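Local structure of fusion protein of Nuclear RNA export factor 2 and Protein panoramix (Drosophila melanogaster, 6IEW) at residues D6-K11 / A33-E38; L13-V18 / T27-E32; T19-T24 / K42-K47. The protein joins the UBA domain of Nxf2, which acts with Panoramix, Piwi and Nxt1 in cotranscriptional transposon silencing, to the Panoramix segment that binds it. One frame throughout, in Å; residues are numbered along the deposited sequence. Where two conformers were deposited one is given.

Contact 1: D6-K11 / A33-E38; sequences DVKDHK and ADWDFE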
loop_
_atom_site.group_PDB
_atom_site.type_symbol
_atom_site.label_atom_id
_atom_site.label_comp_id
_atom_site.label_asym_id
_atom_site.label_seq_id
_atom_site.Cartn_x
_atom_site.Cartn_y
_atom_site.Cartn_z
ATOM N N ASP A 6 10.276 15.631 2.352
ATOM C CA ASP A 6 10.989 14.401 2.683
ATOM C C ASP A 6 10.149 13.506 3.586
ATOM O O ASP A 6 10.203 12.276 3.476
ATOM C CB ASP A 6 12.344 14.730 3.314
ATOM C CG ASP A 6 13.336 15.274 2.301
ATOM O OD1 ASP A 6 13.957 14.465 1.579
ATOM O OD2 ASP A 6 13.482 16.512 2.212
ATOM N N VAL A 7 9.360 14.105 4.481
ATOM C CA VAL A 7 8.430 13.317 5.285
ATOM C C VAL A 7 7.363 12.685 4.399
ATOM O O VAL A 7 7.013 11.510 4.569
ATOM C CB VAL A 7 7.823 14.172 6.413
ATOM C CG1 VAL A 7 6.698 13.423 7.099
ATOM C CG2 VAL A 7 8.902 14.560 7.421
ATOM N N LYS A 8 6.835 13.446 3.438
ATOM C CA LYS A 8 5.845 12.884 2.523
ATOM C C LYS A 8 6.440 11.766 1.677
ATOM O O LYS A 8 5.810 10.716 1.498
ATOM C CB LYS A 8 5.235 13.980 1.647
ATOM C CG LYS A 8 4.173 14.793 2.362
ATOM C CD LYS A 8 3.588 15.865 1.463
ATOM C CE LYS A 8 2.473 16.615 2.174
ATOM N NZ LYS A 8 1.699 17.468 1.231
ATOM N N ASP A 9 7.652 11.974 1.147
ATOM C CA ASP A 9 8.334 10.912 0.411
ATOM C C ASP A 9 8.367 9.631 1.231
ATOM O O ASP A 9 8.098 8.538 0.718
ATOM C CB ASP A 9 9.771 11.323 0.073
ATOM C CG ASP A 9 9.855 12.425 -0.968
ATOM O OD1 ASP A 9 8.879 12.649 -1.720
ATOM O OD2 ASP A 9 10.930 13.062 -1.040
ATOM N N HIS A 10 8.690 9.758 2.521
ATOM C CA HIS A 10 8.818 8.596 3.391
ATOM C C HIS A 10 7.478 7.899 3.589
ATOM O O HIS A 10 7.395 6.666 3.535
ATOM C CB HIS A 10 9.411 9.025 4.735
ATOM C CG HIS A 10 9.400 7.941 5.766
ATOM N ND1 HIS A 10 10.210 6.830 5.682
ATOM C CD2 HIS A 10 8.669 7.792 6.895
ATOM C CE1 HIS A 10 9.982 6.044 6.718
ATOM N NE2 HIS A 10 9.049 6.602 7.468
ATOM N N LYS A 11 6.414 8.672 3.826
ATOM C CA LYS A 11 5.100 8.075 4.046
ATOM C C LYS A 11 4.601 7.360 2.797
ATOM O O LYS A 11 3.911 6.336 2.897
ATOM C CB LYS A 11 4.104 9.139 4.498
ATOM C CG LYS A 11 4.380 9.679 5.890
ATOM C CD LYS A 11 3.370 10.738 6.286
ATOM C CE LYS A 11 3.681 11.282 7.673
ATOM N NZ LYS A 11 2.808 12.431 8.032
ATOM N N ALA A 33 -6.284 8.799 1.573
ATOM C CA ALA A 33 -6.351 8.444 2.984
ATOM C C ALA A 33 -5.763 9.518 3.886
ATOM O O ALA A 33 -5.574 9.276 5.083
ATOM C CB ALA A 33 -5.651 7.105 3.229
ATOM N N ASP A 34 -5.472 10.693 3.334
ATOM C CA ASP A 34 -4.925 11.818 4.092
ATOM C C ASP A 34 -3.629 11.455 4.810
ATOM O O ASP A 34 -3.415 11.820 5.969
ATOM C CB ASP A 34 -5.942 12.429 5.055
ATOM C CG ASP A 34 -5.521 13.811 5.529
ATOM O OD1 ASP A 34 -4.833 14.514 4.757
ATOM O OD2 ASP A 34 -5.849 14.189 6.673
ATOM N N TRP A 35 -2.759 10.723 4.116
ATOM C CA TRP A 35 -1.383 10.491 4.546
ATOM C C TRP A 35 -1.272 9.630 5.794
ATOM O O TRP A 35 -0.226 9.632 6.454
ATOM C CB TRP A 35 -0.626 11.810 4.718
ATOM C CG TRP A 35 -0.535 12.528 3.442
ATOM C CD1 TRP A 35 -1.426 13.429 2.926
ATOM C CD2 TRP A 35 0.489 12.373 2.474
ATOM N NE1 TRP A 35 -0.997 13.856 1.691
ATOM C CE2 TRP A 35 0.181 13.221 1.394
ATOM C CE3 TRP A 35 1.655 11.607 2.422
ATOM C CZ2 TRP A 35 0.994 13.317 0.272
ATOM C CZ3 TRP A 35 2.455 11.700 1.318
ATOM C CH2 TRP A 35 2.127 12.548 0.254
ATOM N N ASP A 36 -2.320 8.888 6.136
ATOM C CA ASP A 36 -2.289 7.991 7.280
ATOM C C ASP A 36 -2.004 6.577 6.801
ATOM O O ASP A 36 -2.754 6.027 5.986
ATOM C CB ASP A 36 -3.587 8.031 8.080
ATOM C CG ASP A 36 -3.494 7.213 9.352
ATOM O OD1 ASP A 36 -2.955 7.723 10.357
ATOM O OD2 ASP A 36 -3.927 6.049 9.339
ATOM N N PHE A 37 -0.919 6.002 7.321
ATOM C CA PHE A 37 -0.437 4.697 6.880
ATOM C C PHE A 37 -1.506 3.625 7.054
ATOM O O PHE A 37 -1.845 2.908 6.103
ATOM C CB PHE A 37 0.821 4.370 7.690
ATOM C CG PHE A 37 1.451 3.044 7.367
ATOM C CD1 PHE A 37 1.775 2.702 6.066
ATOM C CD2 PHE A 37 1.769 2.160 8.387
ATOM C CE1 PHE A 37 2.379 1.488 5.787
ATOM C CE2 PHE A 37 2.372 0.950 8.112
ATOM C CZ PHE A 37 2.676 0.613 6.811
ATOM N N GLU A 38 -2.060 3.511 8.262
ATOM C CA GLU A 38 -3.054 2.475 8.527
ATOM C C GLU A 38 -4.298 2.668 7.666
ATOM O O GLU A 38 -4.809 1.713 7.068
ATOM C CB GLU A 38 -3.415 2.465 10.012
ATOM C CG GLU A 38 -4.433 1.411 10.386
ATOM C CD GLU A 38 -4.794 1.459 11.850
ATOM O OE1 GLU A 38 -4.519 2.494 12.493
ATOM O OE2 GLU A 38 -5.347 0.462 12.358
HETATM O O HOH W 1 0.335 11.556 8.453
#

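Contact 2: L13-V18 / T27-E32; sequences LLFQEV and TSIVEE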
loop_
_atom_site.group_PDB
_atom_site.type_symbol
_atom_site.label_atom_id
_atom_site.label_comp_id
_atom_site.label_asym_id
_atom_site.label_seq_id
_atom_site.Cartn_x
_atom_site.Cartn_y
_atom_site.Cartn_z
ATOM N N LEU A 13 6.649 5.907 0.549
ATOM C CA LEU A 13 7.460 4.695 0.462
ATOM C C LEU A 13 7.066 3.661 1.513
ATOM O O LEU A 13 7.133 2.457 1.250
ATOM C CB LEU A 13 8.950 5.028 0.558
ATOM C CG LEU A 13 9.632 5.610 -0.680
ATOM C CD1 LEU A 13 11.138 5.405 -0.601
ATOM C CD2 LEU A 13 9.066 4.973 -1.936
ATOM N N LEU A 14 6.691 4.102 2.715
ATOM C CA LEU A 14 6.160 3.194 3.731
ATOM C C LEU A 14 5.044 2.336 3.149
ATOM O O LEU A 14 5.041 1.105 3.282
ATOM C CB LEU A 14 5.591 4.041 4.868
ATOM C CG LEU A 14 5.826 3.839 6.360
ATOM C CD1 LEU A 14 7.157 3.170 6.653
ATOM C CD2 LEU A 14 5.752 5.217 7.005
ATOM N N PHE A 15 4.094 2.981 2.477
ATOM C CA PHE A 15 2.963 2.274 1.895
ATOM C C PHE A 15 3.384 1.489 0.661
ATOM O O PHE A 15 2.935 0.352 0.456
ATOM C CB PHE A 15 1.879 3.296 1.554
ATOM C CG PHE A 15 0.710 2.733 0.805
ATOM C CD1 PHE A 15 -0.381 2.218 1.486
ATOM C CD2 PHE A 15 0.688 2.750 -0.582
ATOM C CE1 PHE A 15 -1.466 1.713 0.796
ATOM C CE2 PHE A 15 -0.397 2.244 -1.279
ATOM C CZ PHE A 15 -1.474 1.725 -0.587
ATOM N N GLN A 16 4.245 2.082 -0.173
ATOM C CA GLN A 16 4.705 1.388 -1.369
ATOM C C GLN A 16 5.444 0.104 -1.017
ATOM O O GLN A 16 5.283 -0.918 -1.695
ATOM C CB GLN A 16 5.593 2.305 -2.217
ATOM C CG GLN A 16 6.050 1.658 -3.524
ATOM C CD GLN A 16 6.700 2.631 -4.494
ATOM O OE1 GLN A 16 7.717 3.245 -4.189
ATOM N NE2 GLN A 16 6.116 2.760 -5.679
ATOM N N GLU A 17 6.257 0.134 0.044
ATOM C CA GLU A 17 7.029 -1.048 0.416
ATOM C C GLU A 17 6.116 -2.186 0.856
ATOM O O GLU A 17 6.359 -3.350 0.520
ATOM C CB GLU A 17 8.029 -0.692 1.518
ATOM C CG GLU A 17 9.048 -1.785 1.831
ATOM C CD GLU A 17 8.511 -2.852 2.771
ATOM O OE1 GLU A 17 7.584 -2.551 3.554
ATOM O OE2 GLU A 17 9.016 -3.994 2.724
ATOM N N VAL A 18 5.064 -1.868 1.610
ATOM C CA VAL A 18 4.150 -2.903 2.088
ATOM C C VAL A 18 3.384 -3.521 0.927
ATOM O O VAL A 18 3.284 -4.748 0.811
ATOM C CB VAL A 18 3.198 -2.330 3.152
ATOM C CG1 VAL A 18 2.112 -3.350 3.501
ATOM C CG2 VAL A 18 3.979 -1.911 4.386
ATOM N N THR A 27 0.507 7.185 -4.767
ATOM C CA THR A 27 0.057 8.565 -4.611
ATOM C C THR A 27 -1.455 8.636 -4.445
ATOM O O THR A 27 -1.963 9.315 -3.548
ATOM C CB THR A 27 0.478 9.389 -5.824
ATOM O OG1 THR A 27 1.904 9.386 -5.940
ATOM C CG2 THR A 27 -0.021 10.828 -5.699
ATOM N N SER A 28 -2.189 7.928 -5.306
ATOM C CA SER A 28 -3.646 7.984 -5.278
ATOM C C SER A 28 -4.198 7.553 -3.923
ATOM O O SER A 28 -5.021 8.250 -3.319
ATOM C CB SER A 28 -4.204 7.098 -6.393
ATOM O OG SER A 28 -5.610 6.984 -6.298
ATOM N N ILE A 29 -3.739 6.408 -3.421
ATOM C CA ILE A 29 -4.317 5.849 -2.205
ATOM C C ILE A 29 -3.860 6.617 -0.972
ATOM O O ILE A 29 -4.667 6.926 -0.086
ATOM C CB ILE A 29 -4.004 4.347 -2.115
ATOM C CG1 ILE A 29 -4.668 3.610 -3.283
ATOM C CG2 ILE A 29 -4.469 3.779 -0.774
ATOM C CD1 ILE A 29 -4.220 2.171 -3.438
ATOM N N VAL A 30 -2.568 6.942 -0.892
ATOM C CA VAL A 30 -2.050 7.643 0.280
ATOM C C VAL A 30 -2.683 9.024 0.405
ATOM O O VAL A 30 -3.067 9.451 1.502
ATOM C CB VAL A 30 -0.512 7.699 0.233
ATOM C CG1 VAL A 30 0.038 8.685 1.262
ATOM C CG2 VAL A 30 0.066 6.308 0.461
ATOM N N GLU A 31 -2.812 9.742 -0.712
ATOM C CA GLU A 31 -3.428 11.065 -0.653
ATOM C C GLU A 31 -4.906 10.975 -0.291
ATOM O O GLU A 31 -5.408 11.793 0.488
ATOM C CB GLU A 31 -3.216 11.822 -1.968
ATOM C CG GLU A 31 -1.773 12.244 -2.186
ATOM C CD GLU A 31 -1.590 13.188 -3.364
ATOM O OE1 GLU A 31 -2.528 13.337 -4.176
ATOM O OE2 GLU A 31 -0.500 13.786 -3.470
ATOM N N GLU A 32 -5.617 9.982 -0.835
ATOM C CA GLU A 32 -7.032 9.836 -0.510
ATOM C C GLU A 32 -7.237 9.500 0.961
ATOM O O GLU A 32 -8.256 9.883 1.549
ATOM C CB GLU A 32 -7.677 8.785 -1.418
ATOM C CG GLU A 32 -9.192 8.660 -1.261
ATOM C CD GLU A 32 -9.799 7.623 -2.193
ATOM O OE1 GLU A 32 -9.253 7.415 -3.298
ATOM O OE2 GLU A 32 -10.821 7.014 -1.814
#

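Contact 3: T19-T24 / K42-K47; sequences TGLIST and KLFIQK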
loop_
_atom_site.group_PDB
_atom_site.type_symbol
_atom_site.label_atom_id
_atom_site.label_comp_id
_atom_site.label_asym_id
_atom_site.label_seq_id
_atom_site.Cartn_x
_atom_site.Cartn_y
_atom_site.Cartn_z
ATOM N N THR A 19 2.838 -2.681 0.048
ATOM C CA THR A 19 1.873 -3.134 -0.945
ATOM C C THR A 19 2.507 -3.608 -2.244
ATOM O O THR A 19 1.914 -4.437 -2.941
ATOM C CB THR A 19 0.866 -2.019 -1.262
ATOM O OG1 THR A 19 1.553 -0.881 -1.805
ATOM C CG2 THR A 19 0.106 -1.600 -0.014
ATOM N N GLY A 20 3.681 -3.104 -2.606
ATOM C CA GLY A 20 4.229 -3.440 -3.904
ATOM C C GLY A 20 3.469 -2.823 -5.055
ATOM O O GLY A 20 3.464 -3.382 -6.158
ATOM N N LEU A 21 2.805 -1.694 -4.824
ATOM C CA LEU A 21 2.111 -0.973 -5.880
ATOM C C LEU A 21 3.056 0.020 -6.542
ATOM O O LEU A 21 4.016 0.497 -5.929
ATOM C CB LEU A 21 0.910 -0.214 -5.312
ATOM C CG LEU A 21 -0.250 -1.066 -4.795
ATOM C CD1 LEU A 21 -1.193 -0.216 -3.954
ATOM C CD2 LEU A 21 -0.995 -1.703 -5.961
ATOM N N ILE A 22 2.777 0.321 -7.812
ATOM C CA ILE A 22 3.543 1.347 -8.507
ATOM C C ILE A 22 3.227 2.718 -7.920
ATOM O O ILE A 22 2.180 2.940 -7.298
ATOM C CB ILE A 22 3.316 1.319 -10.029
ATOM C CG1 ILE A 22 1.870 1.694 -10.377
ATOM C CG2 ILE A 22 3.679 -0.047 -10.595
ATOM C CD1 ILE A 22 1.626 1.824 -11.872
ATOM N N SER A 23 4.151 3.660 -8.137
ATOM C CA SER A 23 4.032 4.970 -7.508
ATOM C C SER A 23 2.712 5.648 -7.846
ATOM O O SER A 23 2.165 6.381 -7.012
ATOM C CB SER A 23 5.206 5.860 -7.912
ATOM O OG SER A 23 5.064 6.317 -9.245
ATOM N N THR A 24 2.185 5.413 -9.050
ATOM C CA THR A 24 0.935 6.044 -9.466
ATOM C C THR A 24 -0.195 5.732 -8.492
ATOM O O THR A 24 -0.970 6.623 -8.115
ATOM C CB THR A 24 0.563 5.562 -10.867
ATOM O OG1 THR A 24 1.708 5.655 -11.716
ATOM C CG2 THR A 24 -0.565 6.404 -11.441
ATOM N N LYS A 42 -5.942 0.052 4.748
ATOM C CA LYS A 42 -7.346 -0.342 4.722
ATOM C C LYS A 42 -8.016 0.092 3.426
ATOM O O LYS A 42 -8.837 -0.645 2.859
ATOM C CB LYS A 42 -8.087 0.264 5.914
ATOM C CG LYS A 42 -7.657 -0.270 7.263
ATOM C CD LYS A 42 -8.470 0.379 8.368
ATOM C CE LYS A 42 -8.087 -0.173 9.730
ATOM N NZ LYS A 42 -8.855 0.492 10.821
ATOM N N LEU A 43 -7.696 1.297 2.954
ATOM C CA LEU A 43 -8.289 1.790 1.718
ATOM C C LEU A 43 -7.850 0.954 0.524
ATOM O O LEU A 43 -8.655 0.665 -0.368
ATOM C CB LEU A 43 -7.924 3.262 1.530
ATOM C CG LEU A 43 -8.476 3.936 0.277
ATOM C CD1 LEU A 43 -9.994 3.849 0.232
ATOM C CD2 LEU A 43 -8.019 5.384 0.205
ATOM N N PHE A 44 -6.578 0.553 0.493
ATOM C CA PHE A 44 -6.103 -0.337 -0.564
ATOM C C PHE A 44 -6.889 -1.642 -0.579
ATOM O O PHE A 44 -7.311 -2.115 -1.641
ATOM C CB PHE A 44 -4.609 -0.613 -0.378
ATOM C CG PHE A 44 -4.123 -1.838 -1.110
ATOM C CD1 PHE A 44 -4.265 -1.951 -2.487
ATOM C CD2 PHE A 44 -3.516 -2.874 -0.418
ATOM C CE1 PHE A 44 -3.820 -3.084 -3.152
ATOM C CE2 PHE A 44 -3.064 -4.000 -1.074
ATOM C CZ PHE A 44 -3.220 -4.111 -2.444
ATOM N N ILE A 45 -7.091 -2.239 0.596
ATOM C CA ILE A 45 -7.813 -3.508 0.670
ATOM C C ILE A 45 -9.247 -3.347 0.178
ATOM O O ILE A 45 -9.774 -4.206 -0.542
ATOM C CB ILE A 45 -7.730 -4.079 2.097
ATOM C CG1 ILE A 45 -6.296 -4.514 2.388
ATOM C CG2 ILE A 45 -8.707 -5.234 2.279
ATOM C CD1 ILE A 45 -6.000 -4.663 3.852
ATOM N N GLN A 46 -9.895 -2.238 0.541
ATOM C CA GLN A 46 -11.265 -2.005 0.096
ATOM C C GLN A 46 -11.322 -1.788 -1.410
ATOM O O GLN A 46 -12.144 -2.396 -2.105
ATOM C CB GLN A 46 -11.864 -0.810 0.835
ATOM C CG GLN A 46 -13.318 -0.554 0.477
ATOM C CD GLN A 46 -14.215 -1.703 0.887
ATOM O OE1 GLN A 46 -14.191 -2.139 2.038
ATOM N NE2 GLN A 46 -15.002 -2.208 -0.055
ATOM N N LYS A 47 -10.454 -0.913 -1.932
ATOM C CA LYS A 47 -10.414 -0.681 -3.372
ATOM C C LYS A 47 -10.122 -1.970 -4.128
ATOM O O LYS A 47 -10.709 -2.227 -5.188
ATOM C CB LYS A 47 -9.354 0.368 -3.700
ATOM C CG LYS A 47 -9.719 1.786 -3.306
ATOM C CD LYS A 47 -8.507 2.702 -3.479
ATOM C CE LYS A 47 -8.855 4.173 -3.304
ATOM N NZ LYS A 47 -9.391 4.788 -4.552
#

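Contact 1: D6-K11 / A33-E38
Lys-11 and Trp-35 mark the nearest approach of the two backbones, their CA atoms 6.9 Å apart where helix 4-19 passes the connection between helices 23-32 and 37-49. That connection, a type I' beta turn from Ala-33 to Asp-36, overlaps a Schellman motif in which Asp-34, with positive phi, is the C-prime residue and the N of Trp-35 bonds to the O of Val-30. From this turn the indole reaches out, and two lysines meet it in different ways. Lys-8 lies over one face, its extended chain at about a right angle to the tryptophan side chain. CG of Lys-8 stands 3.8 Å from the centroid of the six-membered ring of Trp-35, 18° off the ring normal. This is a CH-pi contact: over the face it is the aliphatic carbons, not the ammonium group, that touch. CB of Lys-8 comes to 3.6 Å from CZ3 of Trp-35, and the backbone O of Lys-8 to 3.5 Å from the same atom. Lys-11 instead meets the rim, its CB near the ring plane at 4.0 Å from CE3 of Trp-35. With CG beside the backbone N (chi1 -69°) and the rest straight, the chain rises away from the ring edge and passes the backbone, CD of Lys-11 3.8 Å from the O of Trp-35, to bring NZ to a water 2.7 Å away. The same water donates to the O of Trp-35 at 2.8 Å; a second conformation of Lys-11 makes this bridge doubtful. At this surface of the Nxf2 UBA domain, Leu-12 of helix 4-19 and Val-30 of helix 23-32 also touch Trp-35. Asp-36 caps the N of Arg-39 in helix 37-49, and Phe-37 packs on Val-84 of the fused Panoramix helix 70-93.

Contact 2: L13-V18 / T27-E32
Phe-15 supplies the whole of one side of this buried contact, pressing its ring against Ile-29 and Val-30, two successive residues of helix 23-32. The backbones come nearest at Phe-15 and Val-30, whose CA atoms are 7.5 Å apart, and all three side chains set out toward the opposite helix. The packing is tight at two points. Near the root of the aromatic side chain, CG2 of Val-30 lies 3.6 Å from CG of Phe-15 and almost as close to its CB, the two side chains sliding past each other in opposite directions. At the far end of the ring, CG2 of Ile-29 comes to 3.6 Å from CZ of Phe-15, and this pair crosses at about a right angle. One phenyl group thus spans both branched residues: its CG stands anti to the backbone N (chi1 174°), which carries the ring along past Val-30 as far as Ile-29. Leu-21, Val-26, Ala-40 and Leu-41 also touch Phe-15, so the ring is buried among the helices of the Nxf2 UBA domain and the loop at Leu-21. The outer surfaces of the two helices are of another kind. Glu-17 and Glu-31 face solvent, and in one of its two conformations Glu-17 pairs with Arg-80 of the fused Panoramix part. Gln-16, at the margin, uses NE2 to hold the O of Leu-21, and Glu-32 is paired with Lys-47. No hydrogen bond joins the two segments, and backbone bonds run along each helix, as from the N of Glu-17 to the O of Leu-13, 2.8 Å. The chemistry is therefore wholly apolar, which suggests that cohesion here comes mainly from burial and from the fit of methyl groups to a ring, with charges kept to the periphery.

Contact 3: T19-T24 / K42-K47
Phe-44 of helix 37-49 meets Thr-19 and Leu-21, which lie where helix 4-19 gives way to the loop before helix 23-32. Along the second segment, Lys-42 comes first and touches Leu-85 of the fused Panoramix helix, and Leu-43 packs on Ile-29 of helix 23-32. Phe-44 then carries the contact: a chi1 of 161° swings the ring away from its own backbone N and between the two partners. CD2 of Phe-44 is 3.9 Å from CG2 of Thr-19, while CD1 of Phe-44 lies 3.8 Å from CD1 of Leu-21, so the two ortho carbons serve different neighbours. The hydroxyl of Thr-19 is used elsewhere, bonding to the O of Phe-15 and accepting a weak hydrogen bond from the N of Leu-21, 3.4 Å from OG1 of Thr-19; only its methyl meets the ring. Phe-15, and Ala-81 of the fused Panoramix helix, also touch Phe-44, and further along Ile-45 packs on Leu-85 and Lys-47 on Ile-53. A third helix packed on the junction of the first two, through a shared apolar core, is consistent with the compact three-helix bundle of the UBA fold, to which the TAP-C domain belongs.

From the N terminus, helix 4-19 supplies the first segment of contact 1 and then that of contact 2; its last residue, Thr-19, opens the first segment of contact 3. Helix 23-32 turns back to close the shortest loop, at contact 2, and the turn that follows closes contact 1, which therefore encloses contact 2 along the chain. Helix 37-49 closes contact 3, whose segments alternate with those of both other contacts. Contact 1 ties the outer end of the first helix to the second interhelical turn, contact 2 pairs the first two helices, and contact 3 adds the third, all inside the Nxf2 UBA domain.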